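Local coordinates for phenylacetic acid degradation-related protein (Silicibacter sp., PDB 2QWZ) that is probably a hotdog-fold thioesterase that hydrolyses acyl thioesters, perhaps in phenylacetic acid degradation, at residues A[20-25]-A[47-52]; A[55-60]-A[116-121]. All blocks are in the same frame, centred on the assembly; numbering follows the deposited sequence.

Contact 1 of 2, residues A[20-25]-A[47-52]; sequences MELVFD and DALAKG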
HETATM    1  N   MSE A  20      -9.646  22.876   6.241  1.00 34.35           N
HETATM    2  CA  MSE A  20      -8.829  23.401   5.135  1.00 36.03           C
HETATM    3  C   MSE A  20      -7.947  24.590   5.491  1.00 36.72           C
HETATM    4  O   MSE A  20      -6.928  24.862   4.806  1.00 38.61           O
HETATM    5  CB  MSE A  20      -9.697  23.793   3.951  1.00 37.06           C
HETATM    6  CG  MSE A  20     -10.590  22.701   3.442  1.00 35.51           C
HETATM    7 SE   MSE A  20     -11.329  23.134   1.686  0.75 38.04          SE
HETATM    8  CE  MSE A  20      -9.650  23.203   0.689  1.00 32.73           C
ATOM      9  N   GLU A  21      -8.301  25.258   6.577  1.00 35.42           N
ATOM     10  CA  GLU A  21      -7.676  26.507   6.963  1.00 37.57           C
ATOM     11  C   GLU A  21      -6.217  26.307   7.373  1.00 37.13           C
ATOM     12  O   GLU A  21      -5.920  25.462   8.205  1.00 38.70           O
ATOM     13  CB  GLU A  21      -8.460  27.153   8.127  1.00 35.12           C
ATOM     14  CG  GLU A  21      -8.113  28.611   8.423  1.00 39.47           C
ATOM     15  CD  GLU A  21      -8.681  29.647   7.421  1.00 47.97           C
ATOM     16  OE1 GLU A  21      -9.180  29.302   6.326  1.00 49.82           O
ATOM     17  OE2 GLU A  21      -8.608  30.847   7.745  1.00 58.79           O
ATOM     18  N   LEU A  22      -5.332  27.128   6.810  1.00 36.15           N
ATOM     19  CA  LEU A  22      -3.921  27.164   7.213  1.00 33.41           C
ATOM     20  C   LEU A  22      -3.745  27.994   8.467  1.00 31.91           C
ATOM     21  O   LEU A  22      -4.340  29.048   8.566  1.00 30.73           O
ATOM     22  CB  LEU A  22      -3.101  27.815   6.125  1.00 32.06           C
ATOM     23  CG  LEU A  22      -3.051  27.051   4.801  1.00 29.20           C
ATOM     24  CD1 LEU A  22      -2.460  27.959   3.763  1.00 24.86           C
ATOM     25  CD2 LEU A  22      -2.257  25.769   4.937  1.00 30.02           C
ATOM     26  N   VAL A  23      -2.913  27.538   9.401  1.00 33.00           N
ATOM     27  CA  VAL A  23      -2.439  28.391  10.491  1.00 34.27           C
ATOM     28  C   VAL A  23      -0.995  28.892  10.275  1.00 36.80           C
ATOM     29  O   VAL A  23      -0.448  29.573  11.139  1.00 38.83           O
ATOM     30  CB  VAL A  23      -2.508  27.680  11.831  1.00 32.89           C
ATOM     31  CG1 VAL A  23      -3.933  27.297  12.135  1.00 31.95           C
ATOM     32  CG2 VAL A  23      -1.559  26.468  11.874  1.00 28.27           C
ATOM     33  N   PHE A  24      -0.393  28.557   9.134  1.00 34.81           N
ATOM     34  CA  PHE A  24       0.935  29.030   8.755  1.00 34.18           C
ATOM     35  C   PHE A  24       0.857  29.618   7.366  1.00 35.40           C
ATOM     36  O   PHE A  24       0.078  29.165   6.520  1.00 34.78           O
ATOM     37  CB  PHE A  24       1.948  27.877   8.649  1.00 35.11           C
ATOM     38  CG  PHE A  24       2.603  27.453   9.950  1.00 36.42           C
ATOM     39  CD1 PHE A  24       3.638  28.194  10.502  1.00 44.55           C
ATOM     40  CD2 PHE A  24       2.260  26.257  10.553  1.00 36.82           C
ATOM     41  CE1 PHE A  24       4.277  27.777  11.664  1.00 42.71           C
ATOM     42  CE2 PHE A  24       2.895  25.830  11.716  1.00 47.08           C
ATOM     43  CZ  PHE A  24       3.905  26.591  12.270  1.00 42.63           C
ATOM     44  N   ASP A  25       1.740  30.561   7.082  1.00 34.71           N
ATOM     45  CA  ASP A  25       1.974  30.919   5.690  1.00 34.94           C
ATOM     46  C   ASP A  25       3.248  30.214   5.238  1.00 34.48           C
ATOM     47  O   ASP A  25       3.898  29.505   6.011  1.00 34.15           O
ATOM     48  CB  ASP A  25       1.978  32.455   5.451  1.00 36.48           C
ATOM     49  CG  ASP A  25       2.997  33.203   6.302  1.00 41.24           C
ATOM     50  OD1 ASP A  25       3.780  32.576   7.055  1.00 47.83           O
ATOM     51  OD2 ASP A  25       2.996  34.447   6.210  1.00 51.18           O
ATOM     52  N   ASP A  47       8.193  25.294  -2.545  1.00 30.65           N
ATOM     53  CA  ASP A  47       7.823  26.194  -3.631  1.00 28.71           C
ATOM     54  C   ASP A  47       6.485  26.915  -3.494  1.00 28.48           C
ATOM     55  O   ASP A  47       6.364  28.069  -3.891  1.00 28.35           O
ATOM     56  CB  ASP A  47       7.816  25.458  -4.989  1.00 30.18           C
ATOM     57  CG  ASP A  47       9.175  25.071  -5.432  1.00 27.26           C
ATOM     58  OD1 ASP A  47      10.144  25.454  -4.761  1.00 33.69           O
ATOM     59  OD2 ASP A  47       9.280  24.380  -6.460  1.00 36.12           O
ATOM     60  N   ALA A  48       5.462  26.238  -3.007  1.00 30.26           N
ATOM     61  CA  ALA A  48       4.144  26.847  -2.853  1.00 30.08           C
ATOM     62  C   ALA A  48       3.366  26.169  -1.749  1.00 30.06           C
ATOM     63  O   ALA A  48       3.575  25.007  -1.467  1.00 33.07           O
ATOM     64  CB  ALA A  48       3.376  26.749  -4.135  1.00 29.93           C
ATOM     65  N   LEU A  49       2.441  26.909  -1.162  1.00 28.21           N
ATOM     66  CA  LEU A  49       1.576  26.421  -0.108  1.00 29.50           C
ATOM     67  C   LEU A  49       0.192  27.039  -0.294  1.00 30.39           C
ATOM     68  O   LEU A  49       0.075  28.238  -0.513  1.00 29.91           O
ATOM     69  CB  LEU A  49       2.126  26.816   1.242  1.00 22.92           C
ATOM     70  CG  LEU A  49       1.231  26.447   2.433  1.00 27.01           C
ATOM     71  CD1 LEU A  49       1.312  24.980   2.683  1.00 25.14           C
ATOM     72  CD2 LEU A  49       1.692  27.191   3.624  1.00 14.64           C
ATOM     73  N   ALA A  50      -0.832  26.187  -0.268  1.00 31.85           N
ATOM     74  CA  ALA A  50      -2.227  26.574  -0.413  1.00 31.86           C
ATOM     75  C   ALA A  50      -2.976  25.694   0.568  1.00 33.08           C
ATOM     76  O   ALA A  50      -2.393  24.719   1.094  1.00 33.13           O
ATOM     77  CB  ALA A  50      -2.691  26.327  -1.823  1.00 33.03           C
ATOM     78  N   LYS A  51      -4.252  26.000   0.792  1.00 32.57           N
ATOM     79  CA  LYS A  51      -5.072  25.285   1.771  1.00 35.29           C
ATOM     80  C   LYS A  51      -5.081  23.775   1.536  1.00 33.93           C
ATOM     81  O   LYS A  51      -5.046  22.985   2.478  1.00 29.93           O
ATOM     82  CB  LYS A  51      -6.526  25.802   1.766  1.00 34.59           C
ATOM     83  CG  LYS A  51      -6.734  27.132   2.502  1.00 44.79           C
ATOM     84  CD  LYS A  51      -8.243  27.469   2.712  1.00 44.64           C
ATOM     85  CE  LYS A  51      -8.790  28.361   1.593  1.00 52.70           C
ATOM     86  NZ  LYS A  51      -8.596  29.795   1.916  1.00 55.44           N
ATOM     87  N   GLY A  52      -5.155  23.360   0.277  1.00 33.17           N
ATOM     88  CA  GLY A  52      -5.287  21.938   0.004  1.00 33.57           C
ATOM     89  C   GLY A  52      -3.991  21.225  -0.331  1.00 35.02           C
ATOM     90  O   GLY A  52      -3.944  19.994  -0.361  1.00 35.06           O
TER
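The carbonyl oxygen of Met20, a selenomethionine, lies against the aliphatic part of Lys51: Met20 O is 3.2 Å from Lys51 CB, 3.2 Å from CG and 3.6 Å from CD, so three successive methylenes pass alongside it. With CG anti to its own carbonyl carbon (chi1 -78°) and bends at chi3 and chi4, the lysine runs over this carbonyl and then beside Glu21, both side chains pointing the same way. Their opposite charges probably attract each other weakly, but Glu21 OE1 and Lys51 NZ stay 4.5 Å apart, too far for a salt bridge. Further along, Leu22 turns toward the other segment. Its CD1 sits 4.0 Å from Ala50 C, over the peptide link to Lys51, and 4.2 Å from Leu49 CG, while its CG rests on the CA of Lys51. Leu49 answers from strand 44-49: with CG anti to the backbone N (chi1 175°), it brings CD2 to 3.8 Å from Asp25 C and beside Phe24 O, next to the start of helix 26-36. Asp25 is the N-cap of that helix, its OD1 accepting from Gly28 N. Leu22 and Leu49 also both touch Ala90 of helix 73-92, so the pair fills the angle between the loop, the strand and the long helix. No hydrogen bond crosses between 20-25 and 47-52. The loop is therefore held to the strand by leucine packing and lysine methylenes, perhaps with a weak attraction at the surface, while a backbone hydrogen bond of Val23 with Ala90 ties it to the helix.

Contact 2 of 2, residues A[55-60]-A[116-121]; sequences TMRLNV and DLLGQA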
ATOM      1  N   THR A  55       3.687  22.353  -2.793  1.00 26.29           N
ATOM      2  CA  THR A  55       4.785  21.922  -3.692  1.00 27.65           C
ATOM      3  C   THR A  55       6.118  22.038  -2.991  1.00 27.12           C
ATOM      4  O   THR A  55       6.526  23.129  -2.605  1.00 28.53           O
ATOM      5  CB  THR A  55       4.823  22.733  -4.969  1.00 28.75           C
ATOM      6  OG1 THR A  55       3.531  22.681  -5.530  1.00 29.77           O
ATOM      7  CG2 THR A  55       5.833  22.164  -5.987  1.00 24.50           C
HETATM    8  N   MSE A  56       6.763  20.895  -2.755  1.00 25.81           N
HETATM    9  CA  MSE A  56       8.063  20.860  -2.117  1.00 25.14           C
HETATM   10  C   MSE A  56       9.135  20.491  -3.131  1.00 27.86           C
HETATM   11  O   MSE A  56       8.870  19.678  -4.018  1.00 24.30           O
HETATM   12  CB  MSE A  56       8.038  19.831  -1.025  1.00 28.55           C
HETATM   13  CG  MSE A  56       9.233  19.822  -0.153  1.00 32.81           C
HETATM   14 SE   MSE A  56       9.138  20.948   1.420  0.75 41.73          SE
HETATM   15  CE  MSE A  56       7.548  20.376   2.358  1.00 22.26           C
ATOM     16  N   ARG A  57      10.324  21.086  -2.961  1.00 29.15           N
ATOM     17  CA  ARG A  57      11.485  20.895  -3.835  1.00 32.10           C
ATOM     18  C   ARG A  57      12.546  20.113  -3.088  1.00 30.66           C
ATOM     19  O   ARG A  57      12.828  20.401  -1.906  1.00 26.55           O
ATOM     20  CB  ARG A  57      12.077  22.247  -4.235  1.00 32.02           C
ATOM     21  CG  ARG A  57      13.210  22.176  -5.272  1.00 34.58           C
ATOM     22  CD  ARG A  57      13.679  23.579  -5.660  1.00 31.15           C
ATOM     23  NE  ARG A  57      12.654  24.219  -6.458  1.00 29.78           N
ATOM     24  CZ  ARG A  57      12.583  24.137  -7.775  1.00 30.88           C
ATOM     25  NH1 ARG A  57      13.506  23.480  -8.466  1.00 24.50           N
ATOM     26  NH2 ARG A  57      11.569  24.695  -8.391  1.00 32.74           N
ATOM     27  N   LEU A  58      13.094  19.107  -3.767  1.00 26.70           N
ATOM     28  CA  LEU A  58      14.331  18.470  -3.346  1.00 27.97           C
ATOM     29  C   LEU A  58      15.418  19.028  -4.246  1.00 29.11           C
ATOM     30  O   LEU A  58      15.414  18.801  -5.479  1.00 25.25           O
ATOM     31  CB  LEU A  58      14.261  16.942  -3.484  1.00 29.52           C
ATOM     32  CG  LEU A  58      15.393  15.997  -3.054  1.00 28.87           C
ATOM     33  CD1 LEU A  58      14.855  14.532  -3.032  1.00 30.26           C
ATOM     34  CD2 LEU A  58      16.593  16.069  -3.953  1.00 33.25           C
ATOM     35  N   ASN A  59      16.350  19.743  -3.627  1.00 30.53           N
ATOM     36  CA  ASN A  59      17.536  20.274  -4.318  1.00 32.62           C
ATOM     37  C   ASN A  59      18.509  19.153  -4.656  1.00 32.21           C
ATOM     38  O   ASN A  59      19.233  18.695  -3.793  1.00 34.89           O
ATOM     39  CB  ASN A  59      18.206  21.318  -3.408  1.00 35.60           C
ATOM     40  CG  ASN A  59      19.501  21.893  -3.982  1.00 37.87           C
ATOM     41  OD1 ASN A  59      19.823  21.737  -5.166  1.00 46.66           O
ATOM     42  ND2 ASN A  59      20.238  22.597  -3.129  1.00 43.94           N
ATOM     43  N   VAL A  60      18.521  18.726  -5.916  1.00 34.29           N
ATOM     44  CA  VAL A  60      19.285  17.550  -6.357  1.00 34.97           C
ATOM     45  C   VAL A  60      20.805  17.731  -6.182  1.00 37.36           C
ATOM     46  O   VAL A  60      21.544  16.769  -5.960  1.00 38.23           O
ATOM     47  CB  VAL A  60      18.959  17.163  -7.824  1.00 35.21           C
ATOM     48  CG1 VAL A  60      19.526  18.176  -8.780  1.00 35.54           C
ATOM     49  CG2 VAL A  60      19.505  15.759  -8.174  1.00 32.56           C
ATOM     50  N   ASP A 116      16.061  19.016 -10.144  1.00 24.21           N
ATOM     51  CA  ASP A 116      15.379  18.914  -8.861  1.00 26.87           C
ATOM     52  C   ASP A 116      14.145  18.076  -9.050  1.00 27.99           C
ATOM     53  O   ASP A 116      13.639  17.908 -10.164  1.00 29.23           O
ATOM     54  CB  ASP A 116      14.970  20.275  -8.308  1.00 26.91           C
ATOM     55  CG  ASP A 116      16.146  21.137  -7.941  1.00 23.69           C
ATOM     56  OD1 ASP A 116      17.291  20.653  -7.852  1.00 30.06           O
ATOM     57  OD2 ASP A 116      15.901  22.326  -7.769  1.00 27.25           O
ATOM     58  N   LEU A 117      13.696  17.523  -7.929  1.00 31.21           N
ATOM     59  CA  LEU A 117      12.502  16.715  -7.874  1.00 31.02           C
ATOM     60  C   LEU A 117      11.453  17.553  -7.169  1.00 30.14           C
ATOM     61  O   LEU A 117      11.735  18.141  -6.127  1.00 32.58           O
ATOM     62  CB  LEU A 117      12.780  15.437  -7.087  1.00 29.81           C
ATOM     63  CG  LEU A 117      12.342  14.134  -7.713  1.00 34.24           C
ATOM     64  CD1 LEU A 117      13.027  13.960  -9.089  1.00 36.78           C
ATOM     65  CD2 LEU A 117      12.661  13.013  -6.754  1.00 30.69           C
ATOM     66  N   LEU A 118      10.253  17.606  -7.747  1.00 30.51           N
ATOM     67  CA  LEU A 118       9.151  18.334  -7.162  1.00 32.06           C
ATOM     68  C   LEU A 118       8.131  17.309  -6.714  1.00 32.26           C
ATOM     69  O   LEU A 118       7.861  16.326  -7.440  1.00 30.21           O
ATOM     70  CB  LEU A 118       8.530  19.272  -8.199  1.00 32.37           C
ATOM     71  CG  LEU A 118       9.476  20.269  -8.852  1.00 34.78           C
ATOM     72  CD1 LEU A 118       8.662  21.142  -9.759  1.00 28.33           C
ATOM     73  CD2 LEU A 118      10.219  21.097  -7.816  1.00 26.07           C
ATOM     74  N   GLY A 119       7.624  17.521  -5.499  1.00 29.13           N
ATOM     75  CA  GLY A 119       6.483  16.821  -4.979  1.00 29.27           C
ATOM     76  C   GLY A 119       5.255  17.703  -4.805  1.00 29.41           C
ATOM     77  O   GLY A 119       5.247  18.668  -4.031  1.00 25.51           O
ATOM     78  N   GLN A 120       4.190  17.345  -5.508  1.00 29.90           N
ATOM     79  CA  GLN A 120       2.920  18.060  -5.432  1.00 31.67           C
ATOM     80  C   GLN A 120       1.954  17.258  -4.586  1.00 28.40           C
ATOM     81  O   GLN A 120       1.356  16.318  -5.052  1.00 29.62           O
ATOM     82  CB  GLN A 120       2.401  18.353  -6.848  1.00 28.33           C
ATOM     83  CG  GLN A 120       3.468  19.119  -7.678  1.00 40.14           C
ATOM     84  CD  GLN A 120       3.071  19.479  -9.132  1.00 42.11           C
ATOM     85  OE1 GLN A 120       3.786  20.249  -9.815  1.00 53.62           O
ATOM     86  NE2 GLN A 120       1.938  18.949  -9.597  1.00 45.90           N
ATOM     87  N   ALA A 121       1.849  17.609  -3.306  1.00 29.28           N
ATOM     88  CA  ALA A 121       1.011  16.900  -2.348  1.00 27.59           C
ATOM     89  C   ALA A 121      -0.391  17.502  -2.266  1.00 30.48           C
ATOM     90  O   ALA A 121      -0.588  18.704  -2.491  1.00 30.11           O
ATOM     91  CB  ALA A 121       1.675  16.905  -0.944  1.00 24.81           C
TER
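Thr55 opens the pairing opposite Gln120, a non-hydrogen-bonded pair in which the two side chains lie side by side and Thr55 CA approaches Gly119 O at 3.3 Å in a CA-H...O contact. Met56, a selenomethionine, makes both bonds of its pair: its N reaches Gly119 O at 3.0 Å, and its O takes Gly119 N at 2.9 Å. Its side chain leaves by the other face, onto Leu79, Ser83 and Ala86 of helix 73-92; an antiparallel sheet curled round one long helix is the hotdog fold of the thioesterase superfamily. Arg57 extends straight, then bends at chi3 (-71°), so that NH1 gives a 2.7 Å salt-bridge hydrogen bond to the anti lone pair of Asp116 OD2. The carboxylate oxygen lies close to the guanidinium plane, although the two planes stand 71° apart. Leu118 CD2 covers one guanidinium face, 3.9 Å from Arg57 CZ. NH1 also forms a salt bridge to Glu140, its stronger partner, and NH2 one to Asp47. A leucine here would probably leave these three carboxylates without their shared counter-charge and take the flat guanidinium away from Leu118 CD2. Leu58 returns to the helix-facing side, its N bonded almost straight to Leu117 O (2.9 Å) and its CB against Leu117 CB. After Leu58 the chain leaves the strand, and beyond Asn59 the N of Val60 donates to Asp116 OD1 at 3.0 Å from above the carboxylate plane (43° out of it), while Val60 CG1 packs on the same oxygen.

How the contacts relate
Contact 1 closes along the chain before contact 2 opens, and the two centres lie about 16 Å apart. Strands 44-49 and 53-58 follow each other and are sheet neighbours, so segment 47-52 leads through the turn into segment 55-60, which then pairs on its other side with strand 117-126. The contacts meet directly: Ala48 and Thr55 are joined by a probable backbone hydrogen bond, where Asp47 and Ala48 both face Thr55 in a classic beta bulge. Helix 73-92 receives side chains from both. Contact 1 thus packs the N-terminal loop against the strand that is outermost within this chain, whereas contact 2 lies further inside; no other chain of the four-chain assembly touches either.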